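Local coordinates for protein branched-chain phosphotransacylase (Enterococcus faecalis, PDB 1YCO) that probably transfers acyl groups between coenzyme A and phosphate, acting on branched-chain substrates as a member of the phosphate acetyltransferase and butyryltransferase family, at residues T184-L189 against Y205-I209; H148-L154 against D212-V218; L130-E135 against V173-F177. All blocks are in the same frame, centred on the assembly; numbering follows the deposited sequence.

Contact 1: T184-L189 against Y205-I209; sequences TVFGPL and YSGPI
The strand segment 184-189, at one border of its sheet within the chain, meets the irregular loop 205-209 mostly through side chains, with the two backbones well apart (the closest CA atoms, of Phe186 and Pro208, are 6.8 Å apart) and no hydrogen bond between them. The Pro208 and Phe186 side chains cross at about a right angle, with Pro208 CD over the centre of one face of the Phe186 ring in a CH-pi contact, 4.1 Å from the ring centroid. The Tyr205 hydroxyl reaches the far end of the same ring, where OH lies 3.3 Å from Phe186 CE2. In this mixed sheet the loop covers part of the side bearing Thr184, Phe186 and Leu189, Val185 turning away toward helix 165-177; the chain turns a corner at Pro188, after a cis peptide bond. Leu189 splits its branches between two partners: CD1 packs on Ile209 CB at 3.9 Å, while CD2 lies 3.9 Å from Tyr205 CZ. Ile209, with CG1 anti to its carbonyl carbon (chi1 -57°), brings CD1 against both Thr184 O and Phe186 CB. Thr184 turns CG2 to Pro208 CB, 3.7 Å away, and its OG1 is hydrogen-bonded to His148 NE2.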
loop_
_atom_site.group_PDB
_atom_site.type_symbol
_atom_site.label_atom_id
_atom_site.label_comp_id
_atom_site.label_asym_id
_atom_site.label_seq_id
_atom_site.Cartn_x
_atom_site.Cartn_y
_atom_site.Cartn_z
ATOM N N THR A 184 18.439 -1.050 14.907
ATOM C CA THR A 184 18.876 -0.265 13.772
ATOM C C THR A 184 17.640 0.340 13.104
ATOM O O THR A 184 16.842 -0.375 12.503
ATOM C CB THR A 184 19.638 -1.128 12.744
ATOM O OG1 THR A 184 20.797 -1.699 13.362
ATOM C CG2 THR A 184 20.074 -0.275 11.565
ATOM N N VAL A 185 17.481 1.654 13.234
ATOM C CA VAL A 185 16.356 2.371 12.642
ATOM C C VAL A 185 16.870 3.240 11.492
ATOM O O VAL A 185 17.741 4.088 11.699
ATOM C CB VAL A 185 15.661 3.288 13.686
ATOM C CG1 VAL A 185 14.391 3.876 13.105
ATOM C CG2 VAL A 185 15.336 2.500 14.952
ATOM N N PHE A 186 16.339 3.027 10.285
ATOM C CA PHE A 186 16.755 3.807 9.110
ATOM C C PHE A 186 15.672 4.088 8.061
ATOM O O PHE A 186 14.843 3.234 7.756
ATOM C CB PHE A 186 17.922 3.130 8.385
ATOM C CG PHE A 186 18.443 3.932 7.218
ATOM C CD1 PHE A 186 19.237 5.059 7.437
ATOM C CD2 PHE A 186 18.097 3.609 5.917
ATOM C CE1 PHE A 186 19.673 5.855 6.385
ATOM C CE2 PHE A 186 18.528 4.399 4.856
ATOM C CZ PHE A 186 19.320 5.528 5.099
ATOM N N GLY A 187 15.739 5.283 7.491
ATOM C CA GLY A 187 14.816 5.717 6.461
ATOM C C GLY A 187 15.353 7.041 5.925
ATOM O O GLY A 187 16.220 7.642 6.554
ATOM N N PRO A 188 14.868 7.535 4.781
ATOM C CA PRO A 188 13.831 6.947 3.929
ATOM C C PRO A 188 14.271 5.656 3.225
ATOM O O PRO A 188 15.400 5.539 2.759
ATOM C CB PRO A 188 13.541 8.049 2.901
ATOM C CG PRO A 188 14.158 9.277 3.455
ATOM C CD PRO A 188 15.360 8.790 4.200
ATOM N N LEU A 189 13.361 4.697 3.144
ATOM C CA LEU A 189 13.637 3.448 2.462
ATOM C C LEU A 189 12.358 3.064 1.749
ATOM O O LEU A 189 11.263 3.265 2.270
ATOM C CB LEU A 189 14.006 2.323 3.430
ATOM C CG LEU A 189 15.459 1.915 3.635
ATOM C CD1 LEU A 189 15.480 0.566 4.344
ATOM C CD2 LEU A 189 16.199 1.803 2.293
ATOM N N TYR A 205 22.238 -1.087 -3.987
ATOM C CA TYR A 205 22.057 -0.186 -2.859
ATOM C C TYR A 205 22.916 -0.662 -1.689
ATOM O O TYR A 205 23.237 -1.850 -1.572
ATOM C CB TYR A 205 20.577 -0.162 -2.447
ATOM C CG TYR A 205 20.309 0.608 -1.175
ATOM C CD1 TYR A 205 20.171 1.991 -1.185
ATOM C CD2 TYR A 205 20.264 -0.049 0.056
ATOM C CE1 TYR A 205 20.003 2.708 0.003
ATOM C CE2 TYR A 205 20.097 0.658 1.247
ATOM C CZ TYR A 205 19.973 2.042 1.212
ATOM O OH TYR A 205 19.868 2.747 2.392
ATOM N N SER A 206 23.300 0.279 -0.833
ATOM C CA SER A 206 24.099 -0.023 0.346
ATOM C C SER A 206 23.581 0.862 1.486
ATOM O O SER A 206 23.429 2.068 1.312
ATOM C CB SER A 206 25.578 0.274 0.071
ATOM O OG SER A 206 26.411 -0.194 1.131
ATOM N N GLY A 207 23.301 0.260 2.637
ATOM C CA GLY A 207 22.790 1.019 3.767
ATOM C C GLY A 207 22.683 0.132 4.994
ATOM O O GLY A 207 23.017 -1.050 4.906
ATOM N N PRO A 208 22.234 0.658 6.151
ATOM C CA PRO A 208 22.093 -0.114 7.393
ATOM C C PRO A 208 21.094 -1.254 7.243
ATOM O O PRO A 208 21.182 -2.271 7.935
ATOM C CB PRO A 208 21.614 0.925 8.405
ATOM C CG PRO A 208 22.180 2.195 7.880
ATOM C CD PRO A 208 21.939 2.076 6.394
ATOM N N ILE A 209 20.132 -1.075 6.348
ATOM C CA ILE A 209 19.138 -2.112 6.120
ATOM C C ILE A 209 19.061 -2.424 4.644
ATOM O O ILE A 209 18.900 -1.532 3.818
ATOM C CB ILE A 209 17.752 -1.687 6.622
ATOM C CG1 ILE A 209 17.842 -1.341 8.113
ATOM C CG2 ILE A 209 16.748 -2.811 6.349
ATOM C CD1 ILE A 209 16.611 -0.654 8.686
#

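Contact 2: H148-L154 against D212-V218; sequences HPKIALL and DADILVV
Lys150, the residue most covered in this contact, grips the incoming chain of 212-218 at three points. Its side chain, extended beyond CG, runs out to Asp212, where NZ forms a salt bridge with OD2 at 2.7 Å, approaching from the syn side and 19° out of the carboxylate plane. The other oxygen, OD1, accepts from the backbone N of Met210, which helps fix the rotation of the carboxylate. Lys150 N donates almost straight to Asp214 OD2 at 2.8 Å, using the anti lone pair of that oxygen. Lys150 O then takes two donors: Ile215 N comes in nearly along the C=O axis, and Asp214 N from a more bent direction. From here strands 150-154 and 215-217 run parallel, 24° apart, pairing Ile151 with Ile215, Ala152 with Leu216 and Leu153 with Val217, and Ala152 N donates to Ile215 O at 3.0 Å. Val217 closes the pairing at its C-terminal end. Its N binds Ala152 O and its O receives Leu154 N, while CG2 touches Ile151 CG2 at 3.6 Å and CB packs against Leu153 CD2. Leu154 places CB 3.5 Å from Val217 O and turns CD1 to Val218 CG1. The face bearing Ile151, Leu153, Ile215 and Val217 lies under helix 127-143, whereas Ala152 and Leu216 face helix 191-195; strand 184-189 continues the sheet beside 150-154, and strand 113-117 beside 215-217.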
loop_
_atom_site.group_PDB
_atom_site.type_symbol
_atom_site.label_atom_id
_atom_site.label_comp_id
_atom_site.label_asym_id
_atom_site.label_seq_id
_atom_site.Cartn_x
_atom_site.Cartn_y
_atom_site.Cartn_z
ATOM N N HIS A 148 18.175 -7.285 18.341
ATOM C CA HIS A 148 18.543 -6.094 17.571
ATOM C C HIS A 148 17.776 -6.002 16.248
ATOM O O HIS A 148 18.349 -6.164 15.173
ATOM C CB HIS A 148 20.048 -6.099 17.278
ATOM C CG HIS A 148 20.589 -4.753 16.899
ATOM N ND1 HIS A 148 20.794 -3.749 17.823
ATOM C CD2 HIS A 148 20.910 -4.227 15.693
ATOM C CE1 HIS A 148 21.217 -2.662 17.201
ATOM N NE2 HIS A 148 21.296 -2.925 15.910
ATOM N N PRO A 149 16.468 -5.720 16.312
ATOM C CA PRO A 149 15.613 -5.606 15.124
ATOM C C PRO A 149 15.902 -4.453 14.164
ATOM O O PRO A 149 16.215 -3.339 14.584
ATOM C CB PRO A 149 14.218 -5.492 15.724
ATOM C CG PRO A 149 14.479 -4.756 17.000
ATOM C CD PRO A 149 15.680 -5.494 17.536
ATOM N N LYS A 150 15.788 -4.731 12.872
ATOM C CA LYS A 150 15.989 -3.709 11.866
ATOM C C LYS A 150 14.637 -3.049 11.624
ATOM O O LYS A 150 13.634 -3.714 11.332
ATOM C CB LYS A 150 16.557 -4.317 10.578
ATOM C CG LYS A 150 17.940 -4.931 10.793
ATOM C CD LYS A 150 18.631 -5.329 9.515
ATOM C CE LYS A 150 19.940 -6.071 9.826
ATOM N NZ LYS A 150 20.877 -6.144 8.654
ATOM N N ILE A 151 14.623 -1.727 11.777
ATOM C CA ILE A 151 13.418 -0.927 11.626
ATOM C C ILE A 151 13.563 0.062 10.483
ATOM O O ILE A 151 14.307 1.047 10.557
ATOM C CB ILE A 151 13.108 -0.184 12.938
ATOM C CG1 ILE A 151 13.102 -1.215 14.085
ATOM C CG2 ILE A 151 11.773 0.536 12.841
ATOM C CD1 ILE A 151 12.901 -0.628 15.469
ATOM N N ALA A 152 12.830 -0.231 9.423
ATOM C CA ALA A 152 12.825 0.571 8.231
ATOM C C ALA A 152 11.674 1.567 8.221
ATOM O O ALA A 152 10.505 1.202 8.400
ATOM C CB ALA A 152 12.743 -0.338 7.003
ATOM N N LEU A 153 12.031 2.829 8.019
ATOM C CA LEU A 153 11.067 3.916 7.940
ATOM C C LEU A 153 10.766 4.069 6.456
ATOM O O LEU A 153 11.563 4.615 5.694
ATOM C CB LEU A 153 11.681 5.193 8.505
ATOM C CG LEU A 153 12.220 4.980 9.922
ATOM C CD1 LEU A 153 12.811 6.279 10.459
ATOM C CD2 LEU A 153 11.075 4.503 10.822
ATOM N N LEU A 154 9.607 3.565 6.057
ATOM C CA LEU A 154 9.173 3.582 4.666
ATOM C C LEU A 154 8.773 4.905 4.063
ATOM O O LEU A 154 8.104 5.715 4.696
ATOM C CB LEU A 154 8.007 2.624 4.481
ATOM C CG LEU A 154 8.295 1.135 4.491
ATOM C CD1 LEU A 154 6.973 0.410 4.251
ATOM C CD2 LEU A 154 9.293 0.785 3.387
ATOM N N ASP A 212 16.359 -6.802 4.376
ATOM C CA ASP A 212 16.220 -7.717 5.501
ATOM C C ASP A 212 15.654 -7.063 6.764
ATOM O O ASP A 212 16.047 -7.429 7.863
ATOM C CB ASP A 212 17.577 -8.377 5.816
ATOM C CG ASP A 212 18.606 -7.393 6.383
ATOM O OD1 ASP A 212 18.436 -6.162 6.202
ATOM O OD2 ASP A 212 19.601 -7.851 6.998
ATOM N N ALA A 213 14.727 -6.116 6.613
ATOM C CA ALA A 213 14.133 -5.426 7.760
ATOM C C ALA A 213 13.214 -6.328 8.572
ATOM O O ALA A 213 12.526 -7.185 8.023
ATOM C CB ALA A 213 13.363 -4.208 7.295
ATOM N N ASP A 214 13.191 -6.119 9.881
ATOM C CA ASP A 214 12.350 -6.926 10.759
ATOM C C ASP A 214 11.018 -6.253 11.071
ATOM O O ASP A 214 10.031 -6.903 11.426
ATOM C CB ASP A 214 13.104 -7.221 12.046
ATOM C CG ASP A 214 14.373 -7.983 11.790
ATOM O OD1 ASP A 214 14.273 -9.128 11.307
ATOM O OD2 ASP A 214 15.466 -7.440 12.059
ATOM N N ILE A 215 11.009 -4.937 10.939
ATOM C CA ILE A 215 9.827 -4.156 11.199
ATOM C C ILE A 215 9.725 -3.067 10.153
ATOM O O ILE A 215 10.702 -2.374 9.847
ATOM C CB ILE A 215 9.898 -3.465 12.572
ATOM C CG1 ILE A 215 10.049 -4.509 13.674
ATOM C CG2 ILE A 215 8.648 -2.593 12.782
ATOM C CD1 ILE A 215 10.250 -3.922 15.045
ATOM N N LEU A 216 8.532 -2.905 9.607
ATOM C CA LEU A 216 8.317 -1.865 8.623
ATOM C C LEU A 216 7.434 -0.838 9.318
ATOM O O LEU A 216 6.477 -1.200 9.985
ATOM C CB LEU A 216 7.613 -2.432 7.393
ATOM C CG LEU A 216 8.263 -3.596 6.629
ATOM C CD1 LEU A 216 7.364 -4.011 5.460
ATOM C CD2 LEU A 216 9.640 -3.186 6.116
ATOM N N VAL A 217 7.796 0.433 9.188
ATOM C CA VAL A 217 7.043 1.539 9.768
ATOM C C VAL A 217 6.565 2.469 8.633
ATOM O O VAL A 217 7.371 3.054 7.899
ATOM C CB VAL A 217 7.908 2.361 10.763
ATOM C CG1 VAL A 217 7.075 3.462 11.415
ATOM C CG2 VAL A 217 8.484 1.455 11.820
ATOM N N VAL A 218 5.245 2.583 8.496
ATOM C CA VAL A 218 4.621 3.415 7.472
ATOM C C VAL A 218 4.363 4.823 7.982
ATOM O O VAL A 218 4.370 5.064 9.178
ATOM C CB VAL A 218 3.288 2.817 7.003
ATOM C CG1 VAL A 218 3.537 1.448 6.373
ATOM C CG2 VAL A 218 2.339 2.704 8.188
#

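Contact 3: L130-E135 against V173-F177; sequences LIEIVE and VTAHF
Ile131 lays its CD1 over one face of the His176 imidazole, a CH-pi contact 3.6 Å from the ring centroid and offset toward the rim; with CG1 anti to the carbonyl carbon (chi1 -75°), the chain reaches across to the neighbouring helix. His176 CD2 lies over the centre of the Phe177 ring. Purely apolar contacts lie deeper. Leu130 CD1 meets Val173 CG1 at 4.1 Å, the two side chains crossing at about a right angle, and Val134 CG1 touches Phe177 CZ at 3.9 Å. The remaining contacts are of oxygens with an aromatic edge: Ile131 O lies near the Phe177 plane, 3.8 Å from CZ, and Glu135 OE1, which also has a long, weak ion pair with Lys138, is 3.6 Å from CE2, its carboxylate turned 81° against the ring. Helices 127-143 and 165-177 precede and follow strand 150-154 and pack on the same face of the sheet, Val134 on Ile151 and Val173 on Leu153; the short segments cross at -57°. No hydrogen bond or salt bridge joins the two segments, which meet mainly through side-chain packing, and the partly positive rim of Phe177 probably offers the two oxygens a mild electrostatic attraction.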
loop_
_atom_site.group_PDB
_atom_site.type_symbol
_atom_site.label_atom_id
_atom_site.label_comp_id
_atom_site.label_asym_id
_atom_site.label_seq_id
_atom_site.Cartn_x
_atom_site.Cartn_y
_atom_site.Cartn_z
ATOM N N LEU A 130 5.618 8.996 15.750
ATOM C CA LEU A 130 6.310 7.966 14.992
ATOM C C LEU A 130 7.380 7.374 15.899
ATOM O O LEU A 130 7.566 6.162 15.928
ATOM C CB LEU A 130 6.927 8.568 13.719
ATOM C CG LEU A 130 7.069 7.718 12.444
ATOM C CD1 LEU A 130 8.107 6.656 12.651
ATOM C CD2 LEU A 130 5.729 7.106 12.049
ATOM N N ILE A 131 8.059 8.235 16.659
ATOM C CA ILE A 131 9.093 7.783 17.588
ATOM C C ILE A 131 8.517 6.752 18.569
ATOM O O ILE A 131 9.136 5.718 18.815
ATOM C CB ILE A 131 9.706 8.980 18.366
ATOM C CG1 ILE A 131 10.641 9.761 17.435
ATOM C CG2 ILE A 131 10.457 8.492 19.600
ATOM C CD1 ILE A 131 11.249 11.006 18.053
ATOM N N GLU A 132 7.329 7.027 19.103
ATOM C CA GLU A 132 6.684 6.107 20.028
ATOM C C GLU A 132 6.198 4.841 19.313
ATOM O O GLU A 132 6.182 3.768 19.912
ATOM C CB GLU A 132 5.495 6.782 20.732
ATOM C CG GLU A 132 5.865 7.776 21.848
ATOM C CD GLU A 132 6.881 7.208 22.833
ATOM O OE1 GLU A 132 6.702 6.057 23.288
ATOM O OE2 GLU A 132 7.857 7.919 23.154
ATOM N N ILE A 133 5.784 4.973 18.048
ATOM C CA ILE A 133 5.324 3.821 17.259
ATOM C C ILE A 133 6.476 2.833 17.080
ATOM O O ILE A 133 6.280 1.621 17.152
ATOM C CB ILE A 133 4.812 4.248 15.863
ATOM C CG1 ILE A 133 3.504 5.018 16.011
ATOM C CG2 ILE A 133 4.589 3.035 14.973
ATOM C CD1 ILE A 133 3.067 5.706 14.732
ATOM N N VAL A 134 7.669 3.370 16.858
ATOM C CA VAL A 134 8.861 2.560 16.688
ATOM C C VAL A 134 9.138 1.843 18.015
ATOM O O VAL A 134 9.278 0.623 18.050
ATOM C CB VAL A 134 10.071 3.439 16.276
ATOM C CG1 VAL A 134 11.344 2.618 16.252
ATOM C CG2 VAL A 134 9.818 4.044 14.899
ATOM N N GLU A 135 9.175 2.597 19.106
ATOM C CA GLU A 135 9.410 2.017 20.417
ATOM C C GLU A 135 8.456 0.850 20.703
ATOM O O GLU A 135 8.899 -0.229 21.093
ATOM C CB GLU A 135 9.262 3.096 21.486
ATOM C CG GLU A 135 10.221 4.250 21.298
ATOM C CD GLU A 135 11.664 3.853 21.533
ATOM O OE1 GLU A 135 12.107 2.826 20.972
ATOM O OE2 GLU A 135 12.362 4.577 22.279
ATOM N N VAL A 173 13.339 10.991 12.320
ATOM C CA VAL A 173 13.196 9.892 13.267
ATOM C C VAL A 173 14.482 9.069 13.269
ATOM O O VAL A 173 14.887 8.520 14.294
ATOM C CB VAL A 173 11.988 9.003 12.872
ATOM C CG1 VAL A 173 11.823 7.844 13.851
ATOM C CG2 VAL A 173 10.718 9.852 12.846
ATOM N N THR A 174 15.123 8.982 12.111
ATOM C CA THR A 174 16.378 8.250 11.996
ATOM C C THR A 174 17.420 8.957 12.868
ATOM O O THR A 174 18.086 8.330 13.695
ATOM C CB THR A 174 16.872 8.215 10.528
ATOM O OG1 THR A 174 15.928 7.501 9.721
ATOM C CG2 THR A 174 18.233 7.533 10.432
ATOM N N ALA A 175 17.548 10.269 12.679
ATOM C CA ALA A 175 18.499 11.075 13.444
ATOM C C ALA A 175 18.288 10.872 14.944
ATOM O O ALA A 175 19.247 10.785 15.704
ATOM C CB ALA A 175 18.340 12.561 13.085
ATOM N N HIS A 176 17.024 10.796 15.352
ATOM C CA HIS A 176 16.676 10.603 16.749
ATOM C C HIS A 176 17.209 9.298 17.313
ATOM O O HIS A 176 17.654 9.244 18.464
ATOM C CB HIS A 176 15.166 10.608 16.934
ATOM C CG HIS A 176 14.737 10.265 18.324
ATOM N ND1 HIS A 176 14.539 11.222 19.296
ATOM C CD2 HIS A 176 14.545 9.066 18.928
ATOM C CE1 HIS A 176 14.248 10.626 20.439
ATOM N NE2 HIS A 176 14.248 9.319 20.244
ATOM N N PHE A 177 17.145 8.239 16.515
ATOM C CA PHE A 177 17.609 6.935 16.974
ATOM C C PHE A 177 19.060 6.635 16.656
ATOM O O PHE A 177 19.555 5.565 17.004
ATOM C CB PHE A 177 16.738 5.819 16.402
ATOM C CG PHE A 177 15.393 5.721 17.036
ATOM C CD1 PHE A 177 14.277 6.268 16.416
ATOM C CD2 PHE A 177 15.242 5.086 18.261
ATOM C CE1 PHE A 177 13.020 6.183 17.010
ATOM C CE2 PHE A 177 13.994 4.994 18.870
ATOM C CZ PHE A 177 12.876 5.543 18.243
#

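Contact 2 is the buried centre of the three, a parallel strand pairing rich in backbone hydrogen bonds and closed at its outer end by a salt bridge, whereas contacts 1 and 3 are partly buried and join their segments mainly through side chains, with no hydrogen bond between the segments. All three converge on strand 150-154: it pairs with 184-189 of contact 1 through backbone bonds at Ile151, and it supports both helices of contact 3. Thr174 ties helix 165-177 to the border strand by a probable hydrogen bond to Gly187 O. Contacts 1 and 3 both use a CH-pi contact, from exposed Pro208 onto Phe186 and from Ile131 onto exposed His176, buried Phe177 and aliphatic groups lying nearer the sheet.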